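PDB 6D7Y: hemagglutinin from Pseudomonas aeruginosa, which forms the toxic C-terminal tip of the contact-dependent growth inhibition protein CdiA, probably acting inside rival bacteria unless neutralised by its immunity protein. Local coordinates for residues A[49-52]-A[53-57]; A[42-45]-A[46-50]. All coordinates share one frame; numbering follows the deposited sequence.

Interaction 1: residues A[49-52]-A[53-57]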
# COMPACT_ATOMS: atom_id res chain seq x y z
N LYS A 49 -8.31 3.05 -3.22
CA LYS A 49 -8.23 4.15 -4.20
C LYS A 49 -6.75 4.40 -4.54
O LYS A 49 -6.38 4.46 -5.72
CB LYS A 49 -8.90 5.42 -3.67
CG LYS A 49 -8.73 6.66 -4.55
CD LYS A 49 -9.51 7.84 -4.00
CE LYS A 49 -8.99 9.17 -4.56
NZ LYS A 49 -9.00 9.24 -6.05
N HIS A 50 -5.92 4.55 -3.51
CA HIS A 50 -4.47 4.72 -3.70
C HIS A 50 -3.86 3.56 -4.47
O HIS A 50 -3.08 3.75 -5.39
CB HIS A 50 -3.72 4.82 -2.39
CG HIS A 50 -3.82 6.15 -1.71
ND1 HIS A 50 -3.11 7.24 -2.14
CD2 HIS A 50 -4.47 6.53 -0.59
CE1 HIS A 50 -3.34 8.26 -1.33
NE2 HIS A 50 -4.16 7.85 -0.38
N PHE A 51 -4.20 2.35 -4.05
CA PHE A 51 -3.70 1.15 -4.69
C PHE A 51 -3.98 1.18 -6.20
O PHE A 51 -3.06 1.03 -7.01
CB PHE A 51 -4.34 -0.08 -4.05
CG PHE A 51 -3.89 -1.37 -4.65
CD1 PHE A 51 -2.66 -1.89 -4.32
CD2 PHE A 51 -4.70 -2.05 -5.55
CE1 PHE A 51 -2.23 -3.09 -4.86
CE2 PHE A 51 -4.28 -3.25 -6.10
CZ PHE A 51 -3.05 -3.76 -5.75
N LYS A 52 -5.24 1.38 -6.57
CA LYS A 52 -5.62 1.44 -7.99
C LYS A 52 -4.91 2.57 -8.74
O LYS A 52 -4.53 2.41 -9.90
CB LYS A 52 -7.14 1.57 -8.16
CG LYS A 52 -7.88 0.30 -7.80
CD LYS A 52 -9.37 0.42 -8.07
CE LYS A 52 -10.10 -0.86 -7.69
NZ LYS A 52 -9.61 -2.06 -8.43
N GLU A 53 -4.73 3.71 -8.08
CA GLU A 53 -4.00 4.83 -8.69
C GLU A 53 -2.55 4.46 -8.98
O GLU A 53 -2.05 4.72 -10.09
CB GLU A 53 -4.07 6.08 -7.82
CG GLU A 53 -5.45 6.75 -7.84
CD GLU A 53 -5.56 7.97 -6.95
OE1 GLU A 53 -4.67 8.22 -6.11
OE2 GLU A 53 -6.57 8.71 -7.09
N ILE A 54 -1.89 3.84 -8.01
CA ILE A 54 -0.48 3.43 -8.15
C ILE A 54 -0.32 2.41 -9.27
O ILE A 54 0.64 2.47 -10.04
CB ILE A 54 0.08 2.89 -6.80
CG1 ILE A 54 0.05 4.01 -5.75
CG2 ILE A 54 1.50 2.38 -6.98
CD1 ILE A 54 0.20 3.55 -4.30
N VAL A 55 -1.25 1.47 -9.36
CA VAL A 55 -1.23 0.46 -10.40
C VAL A 55 -1.41 1.07 -11.80
O VAL A 55 -0.73 0.66 -12.72
CB VAL A 55 -2.33 -0.61 -10.15
CG1 VAL A 55 -2.49 -1.54 -11.34
CG2 VAL A 55 -2.01 -1.40 -8.90
N ARG A 56 -2.30 2.04 -11.94
CA ARG A 56 -2.54 2.63 -13.28
C ARG A 56 -1.53 3.70 -13.71
O ARG A 56 -1.42 4.01 -14.90
CB ARG A 56 -3.97 3.18 -13.42
CG ARG A 56 -4.29 4.44 -12.64
CD ARG A 56 -5.66 4.98 -13.02
NE ARG A 56 -6.74 4.04 -12.74
CZ ARG A 56 -7.44 3.97 -11.60
NH1 ARG A 56 -7.19 4.79 -10.58
NH2 ARG A 56 -8.40 3.06 -11.47
N ALA A 57 -0.79 4.25 -12.75
CA ALA A 57 0.20 5.29 -13.03
C ALA A 57 1.40 4.74 -13.82
O ALA A 57 1.66 3.55 -13.78
CB ALA A 57 0.70 5.90 -11.74
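Lys49 and Glu53, one helical turn apart, join in an i to i+4 salt bridge, NZ to OE2 at 2.7 Å. The lysine chain runs straight with CG opposite the backbone N (chi1 174°) and bends only at its last torsion, which swings NZ over to the acid. NZ meets OE2 from above the carboxylate plane, 37° out of it, and the two side chains cross at a slant. Glu53 lies stretched along the turn, its CG resting 3.3 Å from Lys49 O, and its other oxygen, OE1, forms a salt bridge with Arg81. The carboxylate thus links two cations, which would be expected to keep it ionised. Two residues on, Phe51 and Val55 make a CH-pi contact: Val55 CG2 stands over one face of the ring, 4.1 Å from the centroid and 15° off the normal. Lys52 and Arg56 meet differently. The arginine, bent at chi3, folds back and lays a face of its guanidinium over Lys52 O, with NH1 3.6 Å from that oxygen, while NH2 touches Lys52 CB at 3.8 Å. Backbone i to i+4 bonds run through the same turns; Ile54 N to His50 O measures 2.9 Å. This is the C-terminal end of helix 40-56, where Ala57 leaves helical geometry and Lys75 binds the carbonyl oxygens of Ile54 and Ala57. Toward the rest of the fold, Phe51 reaches Ile18 of helix 17-28 and Val83 of strand 82-86, Ile54 also meets Val83, and His50 bonds Arg81 and sets its ring edge-to-face with Trp33.

Interaction 2: residues A[42-45]-A[46-50]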
# COMPACT_ATOMS: atom_id res chain seq x y z
N GLY A 42 -14.00 3.06 6.76
CA GLY A 42 -13.69 3.75 5.50
C GLY A 42 -12.26 3.63 5.00
O GLY A 42 -11.99 3.88 3.82
N TRP A 43 -11.33 3.26 5.90
CA TRP A 43 -9.90 3.12 5.57
C TRP A 43 -9.63 2.23 4.37
O TRP A 43 -8.79 2.57 3.51
CB TRP A 43 -9.17 2.52 6.77
CG TRP A 43 -8.99 3.42 7.95
CD1 TRP A 43 -9.59 4.63 8.17
CD2 TRP A 43 -8.28 3.11 9.15
NE1 TRP A 43 -9.21 5.13 9.39
CE2 TRP A 43 -8.42 4.21 10.02
CE3 TRP A 43 -7.52 2.01 9.56
CZ2 TRP A 43 -7.82 4.25 11.29
CZ3 TRP A 43 -6.92 2.05 10.83
CH2 TRP A 43 -7.08 3.16 11.68
N ASN A 44 -10.31 1.09 4.31
CA ASN A 44 -10.11 0.16 3.22
C ASN A 44 -10.39 0.79 1.87
O ASN A 44 -9.61 0.62 0.93
CB ASN A 44 -10.98 -1.08 3.35
CG ASN A 44 -10.69 -2.09 2.28
OD1 ASN A 44 -9.62 -2.66 2.23
ND2 ASN A 44 -11.65 -2.31 1.39
N GLU A 45 -11.50 1.52 1.75
CA GLU A 45 -11.83 2.14 0.47
C GLU A 45 -10.84 3.23 0.07
O GLU A 45 -10.52 3.35 -1.10
CB GLU A 45 -13.25 2.70 0.49
CG GLU A 45 -13.76 3.27 -0.84
CD GLU A 45 -13.92 2.25 -1.98
OE1 GLU A 45 -13.37 1.12 -1.91
OE2 GLU A 45 -14.59 2.59 -2.98
N GLN A 46 -10.38 4.02 1.03
CA GLN A 46 -9.41 5.08 0.74
C GLN A 46 -8.09 4.47 0.32
O GLN A 46 -7.35 5.05 -0.49
CB GLN A 46 -9.17 5.96 1.96
CG GLN A 46 -10.43 6.65 2.48
CD GLN A 46 -10.14 7.51 3.69
OE1 GLN A 46 -9.35 8.45 3.63
NE2 GLN A 46 -10.80 7.20 4.81
N ALA A 47 -7.78 3.32 0.90
CA ALA A 47 -6.53 2.63 0.59
C ALA A 47 -6.60 1.95 -0.78
O ALA A 47 -5.61 1.92 -1.51
CB ALA A 47 -6.19 1.64 1.69
N MSE A 48 -7.78 1.43 -1.14
CA MSE A 48 -7.98 0.79 -2.43
C MSE A 48 -7.90 1.82 -3.52
O MSE A 48 -7.47 1.50 -4.63
CB MSE A 48 -9.30 0.03 -2.49
CG MSE A 48 -9.25 -1.29 -1.72
SE MSE A 48 -7.90 -2.58 -2.41
CE MSE A 48 -8.28 -2.35 -4.33
N LYS A 49 -8.31 3.05 -3.22
CA LYS A 49 -8.23 4.15 -4.20
C LYS A 49 -6.75 4.40 -4.54
O LYS A 49 -6.38 4.46 -5.72
CB LYS A 49 -8.90 5.42 -3.67
CG LYS A 49 -8.73 6.66 -4.55
CD LYS A 49 -9.51 7.84 -4.00
CE LYS A 49 -8.99 9.17 -4.56
NZ LYS A 49 -9.00 9.24 -6.05
N HIS A 50 -5.92 4.55 -3.51
CA HIS A 50 -4.47 4.72 -3.70
C HIS A 50 -3.86 3.56 -4.47
O HIS A 50 -3.08 3.75 -5.39
CB HIS A 50 -3.72 4.82 -2.39
CG HIS A 50 -3.82 6.15 -1.71
ND1 HIS A 50 -3.11 7.24 -2.14
CD2 HIS A 50 -4.47 6.53 -0.59
CE1 HIS A 50 -3.34 8.26 -1.33
NE2 HIS A 50 -4.16 7.85 -0.38
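Gln46 lays its side chain back along the preceding turn, over the peptide of Gly42: CG sits 3.4 Å from Gly42 O, and NE2 lies 3.9 Å from Gly42 C. Its CG is opposite its own carbonyl carbon (chi1 -60°) and the chain continues extended, which carries the amide toward the start of the helix. There NE2 donates to Lys37 O in the segment before the helix and passes the Trp43 ring at a slant, 4.4 Å from CD1. Asn44 and Met48, the latter a selenomethionine, lie side by side and point the same way, with Asn44 ND2 4.1 Å from Met48 CG. The asparagine amide is engaged at both ends, OD1 with Thr16 OG1 and ND2 with Gln9 OE1; these two bonds fix which way round the amide sits. The bends at chi2 and chi3 of Met48 lead its selenium end away from Asn44, and the side chain packs against Leu5 and Gln9. All of this rides on a regular alpha-helix, the N-terminal half of helix 40-56, in which each amide from Gln46 to Lys49 bonds the carbonyl four residues back; Met48 N to Asn44 O measures 2.9 Å and Gln46 N to Gly42 O 3.2 Å. The Ala47 methyl lies 3.3 Å from Trp43 O, and this small, buried residue touches Leu22 of helix 17-28, which Gln46 also touches. Trp43 meets Ser23 of that helix and Val36 of the loop, whereas Glu45, on the exposed side, brings OE1 4.3 Å from Met48 CB.

Overall arrangement
From the N terminus, the chain passes through the small hairpin of strands 11-12 and 15-16, then helices 17-28 and 30-33, before entering helix 40-56, which carries both contacts. Interaction 2 comes first, at 42-50, and interaction 1 follows at 49-57; they overlap at Lys49 and His50 and run end to end, their centres 11 Å apart, neither nesting nor crossing. Each spans neighbouring helical turns and closes no long loop. Interaction 2 lies beside helix 17-28 and the N-terminal segment. Interaction 1 also touches helix 17-28 but reaches on to strands 71-76 and 82-86 of the four-stranded antiparallel sheet, which the chain enters next at strand 62-65.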